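Local coordinates for glycosyl hydrolases family 31 family protein (Aspergillus niger, PDB 6DRU), which releases alpha-xylose from the terminal non-reducing glucose of xyloglucan oligosaccharides, as a family 31 glycoside hydrolase, at residues A[677-682]-A[693-698]; A[663-668]-A[689-694]; A[544-549]-A[586-591]. All blocks are in the same frame, centred on the assembly; numbering follows the deposited sequence.

Contact 1. Residues A[677-682]-A[693-698]; sequences WTYWWT and KVPAPL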
loop_
_atom_site.group_PDB
_atom_site.type_symbol
_atom_site.label_atom_id
_atom_site.label_comp_id
_atom_site.label_asym_id
_atom_site.label_seq_id
_atom_site.Cartn_x
_atom_site.Cartn_y
_atom_site.Cartn_z
ATOM N N TRP A 677 -52.474 -30.076 13.780
ATOM C CA TRP A 677 -52.517 -28.665 13.414
ATOM C C TRP A 677 -53.953 -28.159 13.498
ATOM O O TRP A 677 -54.839 -28.670 12.805
ATOM C CB TRP A 677 -51.950 -28.449 12.011
ATOM C CG TRP A 677 -50.504 -28.819 11.885
ATOM C CD1 TRP A 677 -49.988 -29.894 11.223
ATOM C CD2 TRP A 677 -49.385 -28.112 12.435
ATOM N NE1 TRP A 677 -48.618 -29.901 11.328
ATOM C CE2 TRP A 677 -48.222 -28.817 12.066
ATOM C CE3 TRP A 677 -49.254 -26.949 13.203
ATOM C CZ2 TRP A 677 -46.945 -28.399 12.440
ATOM C CZ3 TRP A 677 -47.985 -26.535 13.571
ATOM C CH2 TRP A 677 -46.847 -27.261 13.191
ATOM N N THR A 678 -54.175 -27.149 14.334
ATOM C CA THR A 678 -55.478 -26.520 14.500
ATOM C C THR A 678 -55.412 -25.105 13.947
ATOM O O THR A 678 -54.600 -24.295 14.405
ATOM C CB THR A 678 -55.901 -26.496 15.968
ATOM O OG1 THR A 678 -55.924 -27.832 16.485
ATOM C CG2 THR A 678 -57.278 -25.869 16.118
ATOM N N TYR A 679 -56.261 -24.812 12.964
ATOM C CA TYR A 679 -56.319 -23.468 12.411
ATOM C C TYR A 679 -56.899 -22.505 13.440
ATOM O O TYR A 679 -57.867 -22.822 14.136
ATOM C CB TYR A 679 -57.150 -23.454 11.130
ATOM C CG TYR A 679 -56.972 -22.204 10.303
ATOM C CD1 TYR A 679 -55.717 -21.831 9.837
ATOM C CD2 TYR A 679 -58.058 -21.408 9.967
ATOM C CE1 TYR A 679 -55.546 -20.691 9.078
ATOM C CE2 TYR A 679 -57.898 -20.267 9.205
ATOM C CZ TYR A 679 -56.640 -19.913 8.762
ATOM O OH TYR A 679 -56.478 -18.779 8.001
ATOM N N TRP A 680 -56.290 -21.321 13.539
ATOM C CA TRP A 680 -56.629 -20.399 14.617
ATOM C C TRP A 680 -58.046 -19.858 14.475
ATOM O O TRP A 680 -58.757 -19.702 15.473
ATOM C CB TRP A 680 -55.623 -19.249 14.653
ATOM C CG TRP A 680 -55.795 -18.332 15.823
ATOM C CD1 TRP A 680 -56.587 -17.219 15.888
ATOM C CD2 TRP A 680 -55.155 -18.443 17.100
ATOM N NE1 TRP A 680 -56.479 -16.634 17.128
ATOM C CE2 TRP A 680 -55.607 -17.367 17.890
ATOM C CE3 TRP A 680 -54.245 -19.351 17.652
ATOM C CZ2 TRP A 680 -55.178 -17.173 19.202
ATOM C CZ3 TRP A 680 -53.821 -19.157 18.956
ATOM C CH2 TRP A 680 -54.287 -18.077 19.716
ATOM N N TRP A 681 -58.475 -19.568 13.248
ATOM C CA TRP A 681 -59.720 -18.840 13.041
ATOM C C TRP A 681 -60.938 -19.740 12.890
ATOM O O TRP A 681 -62.060 -19.281 13.133
ATOM C CB TRP A 681 -59.590 -17.936 11.813
ATOM C CG TRP A 681 -58.389 -17.052 11.890
ATOM C CD1 TRP A 681 -57.260 -17.138 11.132
ATOM C CD2 TRP A 681 -58.178 -15.968 12.804
ATOM N NE1 TRP A 681 -56.367 -16.164 11.502
ATOM C CE2 TRP A 681 -56.906 -15.432 12.527
ATOM C CE3 TRP A 681 -58.947 -15.393 13.821
ATOM C CZ2 TRP A 681 -56.383 -14.350 13.231
ATOM C CZ3 TRP A 681 -58.425 -14.320 14.519
ATOM C CH2 TRP A 681 -57.156 -13.810 14.222
ATOM N N THR A 682 -60.752 -20.999 12.500
ATOM C CA THR A 682 -61.863 -21.924 12.341
ATOM C C THR A 682 -61.840 -23.073 13.339
ATOM O O THR A 682 -62.818 -23.826 13.407
ATOM C CB THR A 682 -61.880 -22.503 10.918
ATOM O OG1 THR A 682 -60.810 -23.443 10.767
ATOM C CG2 THR A 682 -61.723 -21.394 9.889
ATOM N N LYS A 693 -55.243 -25.284 1.820
ATOM C CA LYS A 693 -55.699 -23.944 1.464
ATOM C C LYS A 693 -56.750 -23.515 2.481
ATOM O O LYS A 693 -57.877 -24.019 2.471
ATOM C CB LYS A 693 -56.253 -23.912 0.041
ATOM C CG LYS A 693 -55.182 -23.992 -1.038
ATOM C CD LYS A 693 -55.718 -24.630 -2.312
ATOM C CE LYS A 693 -54.588 -25.061 -3.240
ATOM N NZ LYS A 693 -53.811 -26.202 -2.674
ATOM N N VAL A 694 -56.379 -22.586 3.356
ATOM C CA VAL A 694 -57.236 -22.168 4.462
ATOM C C VAL A 694 -57.895 -20.831 4.144
ATOM O O VAL A 694 -57.373 -20.061 3.323
ATOM C CB VAL A 694 -56.438 -22.102 5.773
ATOM C CG1 VAL A 694 -55.905 -23.474 6.111
ATOM C CG2 VAL A 694 -55.298 -21.106 5.640
ATOM N N PRO A 695 -59.040 -20.521 4.754
ATOM C CA PRO A 695 -59.674 -19.211 4.536
ATOM C C PRO A 695 -58.825 -18.096 5.125
ATOM O O PRO A 695 -58.524 -18.089 6.321
ATOM C CB PRO A 695 -61.018 -19.344 5.263
ATOM C CG PRO A 695 -60.780 -20.397 6.296
ATOM C CD PRO A 695 -59.829 -21.370 5.664
ATOM N N ALA A 696 -58.443 -17.146 4.276
ATOM C CA ALA A 696 -57.605 -16.017 4.674
ATOM C C ALA A 696 -58.254 -14.717 4.223
ATOM O O ALA A 696 -57.820 -14.102 3.240
ATOM C CB ALA A 696 -56.193 -16.152 4.103
ATOM N N PRO A 697 -59.309 -14.268 4.915
ATOM C CA PRO A 697 -59.832 -12.922 4.645
ATOM C C PRO A 697 -58.853 -11.860 5.123
ATOM O O PRO A 697 -57.812 -12.195 5.698
ATOM C CB PRO A 697 -61.147 -12.890 5.432
ATOM C CG PRO A 697 -60.930 -13.857 6.544
ATOM C CD PRO A 697 -60.060 -14.949 5.984
ATOM N N LEU A 698 -59.168 -10.580 4.910
ATOM C CA LEU A 698 -58.200 -9.536 5.224
ATOM C C LEU A 698 -57.952 -9.413 6.722
ATOM O O LEU A 698 -56.864 -8.986 7.126
ATOM C CB LEU A 698 -58.664 -8.195 4.644
ATOM C CG LEU A 698 -57.972 -6.920 5.130
ATOM C CD1 LEU A 698 -56.563 -6.845 4.570
ATOM C CD2 LEU A 698 -58.770 -5.691 4.733
#

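Contact 2. Residues A[663-668]-A[689-694]; sequences PVYLPQ and GQVVKV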
loop_
_atom_site.group_PDB
_atom_site.type_symbol
_atom_site.label_atom_id
_atom_site.label_comp_id
_atom_site.label_asym_id
_atom_site.label_seq_id
_atom_site.Cartn_x
_atom_site.Cartn_y
_atom_site.Cartn_z
ATOM N N PRO A 663 -52.386 -20.872 0.592
ATOM C CA PRO A 663 -51.864 -22.238 0.725
ATOM C C PRO A 663 -50.736 -22.323 1.740
ATOM O O PRO A 663 -49.661 -21.751 1.535
ATOM C CB PRO A 663 -51.379 -22.560 -0.692
ATOM C CG PRO A 663 -51.070 -21.206 -1.319
ATOM C CD PRO A 663 -51.679 -20.118 -0.456
ATOM N N VAL A 664 -50.967 -23.041 2.834
ATOM C CA VAL A 664 -49.990 -23.200 3.905
ATOM C C VAL A 664 -49.547 -24.654 3.941
ATOM O O VAL A 664 -50.385 -25.564 3.933
ATOM C CB VAL A 664 -50.570 -22.771 5.264
ATOM C CG1 VAL A 664 -49.550 -23.002 6.368
ATOM C CG2 VAL A 664 -51.007 -21.316 5.219
ATOM N N TYR A 665 -48.236 -24.874 3.981
ATOM C CA TYR A 665 -47.691 -26.215 4.138
ATOM C C TYR A 665 -47.597 -26.554 5.620
ATOM O O TYR A 665 -46.841 -25.918 6.363
ATOM C CB TYR A 665 -46.317 -26.346 3.481
ATOM C CG TYR A 665 -45.712 -27.710 3.709
ATOM C CD1 TYR A 665 -46.164 -28.813 3.000
ATOM C CD2 TYR A 665 -44.704 -27.900 4.645
ATOM C CE1 TYR A 665 -45.629 -30.064 3.207
ATOM C CE2 TYR A 665 -44.159 -29.151 4.858
ATOM C CZ TYR A 665 -44.627 -30.229 4.135
ATOM O OH TYR A 665 -44.095 -31.480 4.335
ATOM N N LEU A 666 -48.365 -27.555 6.047
ATOM C CA LEU A 666 -48.286 -28.045 7.416
ATOM C C LEU A 666 -47.236 -29.144 7.475
ATOM O O LEU A 666 -47.421 -30.195 6.841
ATOM C CB LEU A 666 -49.635 -28.571 7.874
ATOM C CG LEU A 666 -50.767 -27.551 7.796
ATOM C CD1 LEU A 666 -52.103 -28.240 7.958
ATOM C CD2 LEU A 666 -50.584 -26.468 8.846
ATOM N N PRO A 667 -46.130 -28.953 8.190
ATOM C CA PRO A 667 -45.093 -29.989 8.230
ATOM C C PRO A 667 -45.560 -31.222 8.988
ATOM O O PRO A 667 -46.506 -31.192 9.779
ATOM C CB PRO A 667 -43.927 -29.301 8.954
ATOM C CG PRO A 667 -44.249 -27.831 8.917
ATOM C CD PRO A 667 -45.737 -27.750 8.937
ATOM N N GLN A 668 -44.864 -32.325 8.731
ATOM C CA GLN A 668 -45.106 -33.568 9.447
ATOM C C GLN A 668 -44.497 -33.486 10.841
ATOM O O GLN A 668 -43.417 -32.916 11.025
ATOM C CB GLN A 668 -44.507 -34.744 8.674
ATOM C CG GLN A 668 -44.759 -36.099 9.294
ATOM C CD GLN A 668 -46.005 -36.754 8.744
ATOM O OE1 GLN A 668 -47.093 -36.615 9.301
ATOM N NE2 GLN A 668 -45.851 -37.479 7.640
ATOM N N GLY A 689 -47.996 -32.976 6.902
ATOM C CA GLY A 689 -47.375 -33.516 5.711
ATOM C C GLY A 689 -48.057 -33.170 4.409
ATOM O O GLY A 689 -47.904 -33.913 3.432
ATOM N N GLN A 690 -48.799 -32.066 4.355
ATOM C CA GLN A 690 -49.531 -31.693 3.155
ATOM C C GLN A 690 -49.694 -30.181 3.111
ATOM O O GLN A 690 -49.517 -29.486 4.116
ATOM C CB GLN A 690 -50.902 -32.370 3.108
ATOM C CG GLN A 690 -51.630 -32.317 4.438
ATOM C CD GLN A 690 -53.133 -32.367 4.287
ATOM O OE1 GLN A 690 -53.656 -32.446 3.175
ATOM N NE2 GLN A 690 -53.840 -32.317 5.411
ATOM N N VAL A 691 -50.040 -29.679 1.930
ATOM C CA VAL A 691 -50.365 -28.272 1.733
ATOM C C VAL A 691 -51.878 -28.119 1.777
ATOM O O VAL A 691 -52.604 -28.825 1.065
ATOM C CB VAL A 691 -49.803 -27.744 0.402
ATOM C CG1 VAL A 691 -50.297 -26.325 0.144
ATOM C CG2 VAL A 691 -48.286 -27.790 0.411
ATOM N N VAL A 692 -52.355 -27.205 2.613
ATOM C CA VAL A 692 -53.781 -26.960 2.769
ATOM C C VAL A 692 -54.069 -25.511 2.404
ATOM O O VAL A 692 -53.243 -24.618 2.621
ATOM C CB VAL A 692 -54.266 -27.282 4.202
ATOM C CG1 VAL A 692 -53.906 -28.712 4.573
ATOM C CG2 VAL A 692 -53.675 -26.307 5.209
ATOM N N LYS A 693 -55.243 -25.284 1.820
ATOM C CA LYS A 693 -55.699 -23.944 1.464
ATOM C C LYS A 693 -56.750 -23.515 2.481
ATOM O O LYS A 693 -57.877 -24.019 2.471
ATOM C CB LYS A 693 -56.253 -23.912 0.041
ATOM C CG LYS A 693 -55.182 -23.992 -1.038
ATOM C CD LYS A 693 -55.718 -24.630 -2.312
ATOM C CE LYS A 693 -54.588 -25.061 -3.240
ATOM N NZ LYS A 693 -53.811 -26.202 -2.674
ATOM N N VAL A 694 -56.379 -22.586 3.356
ATOM C CA VAL A 694 -57.236 -22.168 4.462
ATOM C C VAL A 694 -57.895 -20.831 4.144
ATOM O O VAL A 694 -57.373 -20.061 3.323
ATOM C CB VAL A 694 -56.438 -22.102 5.773
ATOM C CG1 VAL A 694 -55.905 -23.474 6.111
ATOM C CG2 VAL A 694 -55.298 -21.106 5.640
#

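Contact 3. Residues A[544-549]-A[586-591]; sequences WLAWTT and VSYIHL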
loop_
_atom_site.group_PDB
_atom_site.type_symbol
_atom_site.label_atom_id
_atom_site.label_comp_id
_atom_site.label_asym_id
_atom_site.label_seq_id
_atom_site.Cartn_x
_atom_site.Cartn_y
_atom_site.Cartn_z
ATOM N N TRP A 544 -49.654 -6.591 6.743
ATOM C CA TRP A 544 -48.340 -6.443 7.362
ATOM C C TRP A 544 -48.457 -6.293 8.875
ATOM O O TRP A 544 -47.724 -6.939 9.632
ATOM C CB TRP A 544 -47.624 -5.241 6.746
ATOM C CG TRP A 544 -46.131 -5.337 6.722
ATOM C CD1 TRP A 544 -45.322 -5.828 7.704
ATOM C CD2 TRP A 544 -45.267 -4.923 5.658
ATOM N NE1 TRP A 544 -44.006 -5.745 7.317
ATOM C CE2 TRP A 544 -43.945 -5.193 6.064
ATOM C CE3 TRP A 544 -45.482 -4.350 4.400
ATOM C CZ2 TRP A 544 -42.845 -4.910 5.259
ATOM C CZ3 TRP A 544 -44.388 -4.069 3.603
ATOM C CH2 TRP A 544 -43.088 -4.350 4.034
ATOM N N LEU A 545 -49.372 -5.430 9.331
ATOM C CA LEU A 545 -49.558 -5.220 10.764
ATOM C C LEU A 545 -49.971 -6.508 11.464
ATOM O O LEU A 545 -49.578 -6.754 12.611
ATOM C CB LEU A 545 -50.598 -4.119 10.992
ATOM C CG LEU A 545 -50.768 -3.495 12.383
ATOM C CD1 LEU A 545 -51.670 -4.330 13.284
ATOM C CD2 LEU A 545 -49.414 -3.273 13.038
ATOM N N ALA A 546 -50.768 -7.342 10.792
ATOM C CA ALA A 546 -51.173 -8.613 11.380
ATOM C C ALA A 546 -49.972 -9.524 11.604
ATOM O O ALA A 546 -49.911 -10.250 12.604
ATOM C CB ALA A 546 -52.210 -9.298 10.489
ATOM N N TRP A 547 -49.004 -9.495 10.684
ATOM C CA TRP A 547 -47.828 -10.349 10.820
ATOM C C TRP A 547 -46.974 -9.934 12.011
ATOM O O TRP A 547 -46.424 -10.790 12.714
ATOM C CB TRP A 547 -47.005 -10.316 9.534
ATOM C CG TRP A 547 -45.710 -11.060 9.639
ATOM C CD1 TRP A 547 -45.509 -12.280 10.217
ATOM C CD2 TRP A 547 -44.431 -10.628 9.160
ATOM N NE1 TRP A 547 -44.185 -12.637 10.123
ATOM C CE2 TRP A 547 -43.502 -11.639 9.479
ATOM C CE3 TRP A 547 -43.982 -9.486 8.491
ATOM C CZ2 TRP A 547 -42.153 -11.541 9.152
ATOM C CZ3 TRP A 547 -42.642 -9.391 8.167
ATOM C CH2 TRP A 547 -41.743 -10.413 8.496
ATOM N N THR A 548 -46.850 -8.626 12.253
ATOM C CA THR A 548 -46.017 -8.152 13.352
ATOM C C THR A 548 -46.535 -8.610 14.709
ATOM O O THR A 548 -45.778 -8.588 15.685
ATOM C CB THR A 548 -45.921 -6.627 13.320
ATOM O OG1 THR A 548 -47.203 -6.059 13.617
ATOM C CG2 THR A 548 -45.471 -6.156 11.948
ATOM N N THR A 549 -47.804 -9.019 14.793
ATOM C CA THR A 549 -48.309 -9.605 16.031
ATOM C C THR A 549 -47.547 -10.872 16.395
ATOM O O THR A 549 -47.337 -11.153 17.580
ATOM C CB THR A 549 -49.802 -9.911 15.902
ATOM O OG1 THR A 549 -50.469 -8.800 15.287
ATOM C CG2 THR A 549 -50.415 -10.170 17.273
ATOM N N VAL A 586 -56.992 -2.805 15.684
ATOM C CA VAL A 586 -57.078 -2.829 17.141
ATOM C C VAL A 586 -57.234 -4.256 17.657
ATOM O O VAL A 586 -56.778 -4.578 18.761
ATOM C CB VAL A 586 -58.226 -1.915 17.612
ATOM C CG1 VAL A 586 -58.387 -1.983 19.122
ATOM C CG2 VAL A 586 -57.966 -0.479 17.177
ATOM N N SER A 587 -57.857 -5.138 16.870
ATOM C CA SER A 587 -57.998 -6.527 17.295
ATOM C C SER A 587 -56.640 -7.204 17.430
ATOM O O SER A 587 -56.397 -7.939 18.394
ATOM C CB SER A 587 -58.877 -7.295 16.308
ATOM O OG SER A 587 -58.190 -7.541 15.093
ATOM N N TYR A 588 -55.738 -6.963 16.476
ATOM C CA TYR A 588 -54.405 -7.549 16.561
ATOM C C TYR A 588 -53.583 -6.921 17.677
ATOM O O TYR A 588 -52.704 -7.581 18.242
ATOM C CB TYR A 588 -53.692 -7.421 15.217
ATOM C CG TYR A 588 -54.123 -8.469 14.217
ATOM C CD1 TYR A 588 -53.675 -9.780 14.323
ATOM C CD2 TYR A 588 -54.986 -8.155 13.175
ATOM C CE1 TYR A 588 -54.068 -10.747 13.417
ATOM C CE2 TYR A 588 -55.383 -9.115 12.263
ATOM C CZ TYR A 588 -54.922 -10.408 12.390
ATOM O OH TYR A 588 -55.312 -11.368 11.486
ATOM N N ILE A 589 -53.845 -5.653 18.005
ATOM C CA ILE A 589 -53.200 -5.042 19.165
ATOM C C ILE A 589 -53.621 -5.760 20.440
ATOM O O ILE A 589 -52.790 -6.063 21.306
ATOM C CB ILE A 589 -53.521 -3.536 19.227
ATOM C CG1 ILE A 589 -52.846 -2.799 18.069
ATOM C CG2 ILE A 589 -53.084 -2.950 20.562
ATOM C CD1 ILE A 589 -53.121 -1.311 18.051
ATOM N N HIS A 590 -54.918 -6.045 20.578
ATOM C CA HIS A 590 -55.394 -6.781 21.745
ATOM C C HIS A 590 -54.878 -8.216 21.749
ATOM O O HIS A 590 -54.517 -8.746 22.806
ATOM C CB HIS A 590 -56.921 -6.759 21.788
ATOM C CG HIS A 590 -57.490 -5.490 22.341
ATOM N ND1 HIS A 590 -58.204 -4.597 21.572
ATOM C CD2 HIS A 590 -57.456 -4.969 23.590
ATOM C CE1 HIS A 590 -58.583 -3.577 22.323
ATOM N NE2 HIS A 590 -58.142 -3.779 23.551
ATOM N N LEU A 591 -54.843 -8.863 20.580
ATOM C CA LEU A 591 -54.306 -10.218 20.498
ATOM C C LEU A 591 -52.844 -10.257 20.928
ATOM O O LEU A 591 -52.399 -11.223 21.559
ATOM C CB LEU A 591 -54.462 -10.761 19.078
ATOM C CG LEU A 591 -53.831 -12.128 18.799
ATOM C CD1 LEU A 591 -54.440 -13.194 19.698
ATOM C CD2 LEU A 591 -53.979 -12.504 17.331
#

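Contact 1. Residues A[677-682]-A[693-698]
Tyr679 meets Val694 with a ring face and Pro695 with its hydroxyl. Val694 CB sits over the ring, 3.9 Å from the centroid and 22° off the normal, the geometry of a CH-pi contact over the face; CG2 of the same valine comes 3.5 Å from Tyr679 CE1. At the edge of the ring, Tyr679 OH donates to Pro695 O over 2.7 Å. The hydroxyl approaches from above the carbonyl plane, 39° out of it. The Pro695 ring adds an apolar contact, its CG reaching Thr682 CG2 at 3.8 Å and, more loosely, Tyr679 CE2. Tyr679 CG stands anti to the backbone N (chi1 -165°), on a CB that already points toward residues 693-698. Strands 677-679 and 690-695 both belong to the C-terminal family 31 region but to different sheets, and their nearest CA atoms, Tyr679 and Val694, are 8.1 Å apart, too far for backbone pairing. Further out, Phe704 meets the Tyr679 ring at a steep inclination and also touches Val694, while Ala696 O accepts from Arg543. The chemistry implies a side-chain bridge between two sheets: a buried phenol satisfied by a main-chain carbonyl, with its ring packed against aliphatic carbon.

Contact 2. Residues A[663-668]-A[689-694]
Leu666 and Val692 meet through their methyl branches: chi1 of -57° sets Leu666 CG beside its backbone N, and chi1 of -56° puts Val692 CG2 between backbone N and carbonyl carbon. With the leucine chain extended beyond CG, Leu666 CD1 lies 3.7 Å from Val692 CG2, the two side chains crossing at about a right angle. Tyr665, projecting from the other side of the sheet with CG anti to N, presents the edge of its ring to Val691; Tyr665 CD1 is 3.5 Å from Val691 CG2, close to the ring plane. On this same face Pro663 CB touches Val691 CG1 and Lys693 CG.

The backbones form an antiparallel pair. Val664 and Val692 exchange two bonds, the shorter from Val664 N to Val692 O at 2.8 Å. Next along, Leu666 N reaches Gln690 O at 3.0 Å. At the end of the pairing Leu666 O receives Gly689 N at 2.8 Å and, weakly, Gln690 N. Gly689 and Gln690 together face Leu666, a beta bulge; the positive phi of Gly689 (92°) makes it the G1 type, and at that angle a beta carbon would press on the preceding carbonyl oxygen. Near the bulge, Lys627 bonds to Gly689 O, and Asp625 accepts from Gln668 N.

Strands 661-666 and 690-695 make a two-stranded sheet in the C-terminal family 31 region. Its Val664, Leu666 and Val692 face packs on Phe704 of strand 703-705, and Leu666 and Val692 also touch Tyr686 of strand 685-686.

Contact 3. Residues A[544-549]-A[586-591]
Ala546 and Tyr588 meet methyl to ring face. Ala546 CB lies 3.6 Å from the centroid of the Tyr588 ring and 17° off its normal, close enough and steep enough for a CH-pi interaction, and the shift toward the rim brings it within 3.5 Å of Tyr588 CZ. A chi1 of -80° sets Tyr588 CG beside its own backbone N, on a side chain that leaves its helix toward residues 544-549. Leu545 runs alongside Tyr588 in the reverse sense, its CD1 4.2 Å from Tyr588 CB.

Both helical segments, on helices 535-548 and 582-594, lie in the TIM-barrel region of the family 31 enzyme. Leu545 and Thr549 also touch Met554 of strand 554-555, which pairs in parallel with the barrel strand 252-254, so the helix contact borders directly on the barrel sheet. No hydrogen bond joins the two segments.

Thr549 crosses Tyr588 at about a right angle. Its OG1 is 3.5 Å from Tyr588 CD1, approaching obliquely, but bonds to Ala546 O at 3.1 Å within its own segment. Thr549 N reaches that oxygen too, from the same face of the carbonyl plane, so one acceptor gathers both donors of the threonine. Thr549 CG2 packs loosely on Leu591 CG, 4.2 Å away. The Tyr588 hydroxyl bonds to Gln699 O, and the side chain also touches Trp681 and Ile701.

Overall arrangement
Contacts 1 and 2 share Lys693 and Val694 on strand 690-695 and have centres 11 Å apart. They also touch directly: Trp677 NE1 lies 2.9 Å from Pro667 O, a probable hydrogen bond, and Trp677 CD1 packs 3.6 Å from Leu666 CB. Contact 3 lies in the TIM-barrel region, its centre 16 Å from that of contact 1. The two meet where Trp681 CZ2 comes 3.6 Å from Tyr588 OH, so contact 1 joins the two-stranded sheet, of which strand 690-695 is part, to the barrel helix 582-594. Contacts 2 and 3 do not touch, their nearest atoms being about 11 Å apart. All three lie away from the xylose pocket with Asp395 and Asp487; Trp681 touches a protein-attached glycan.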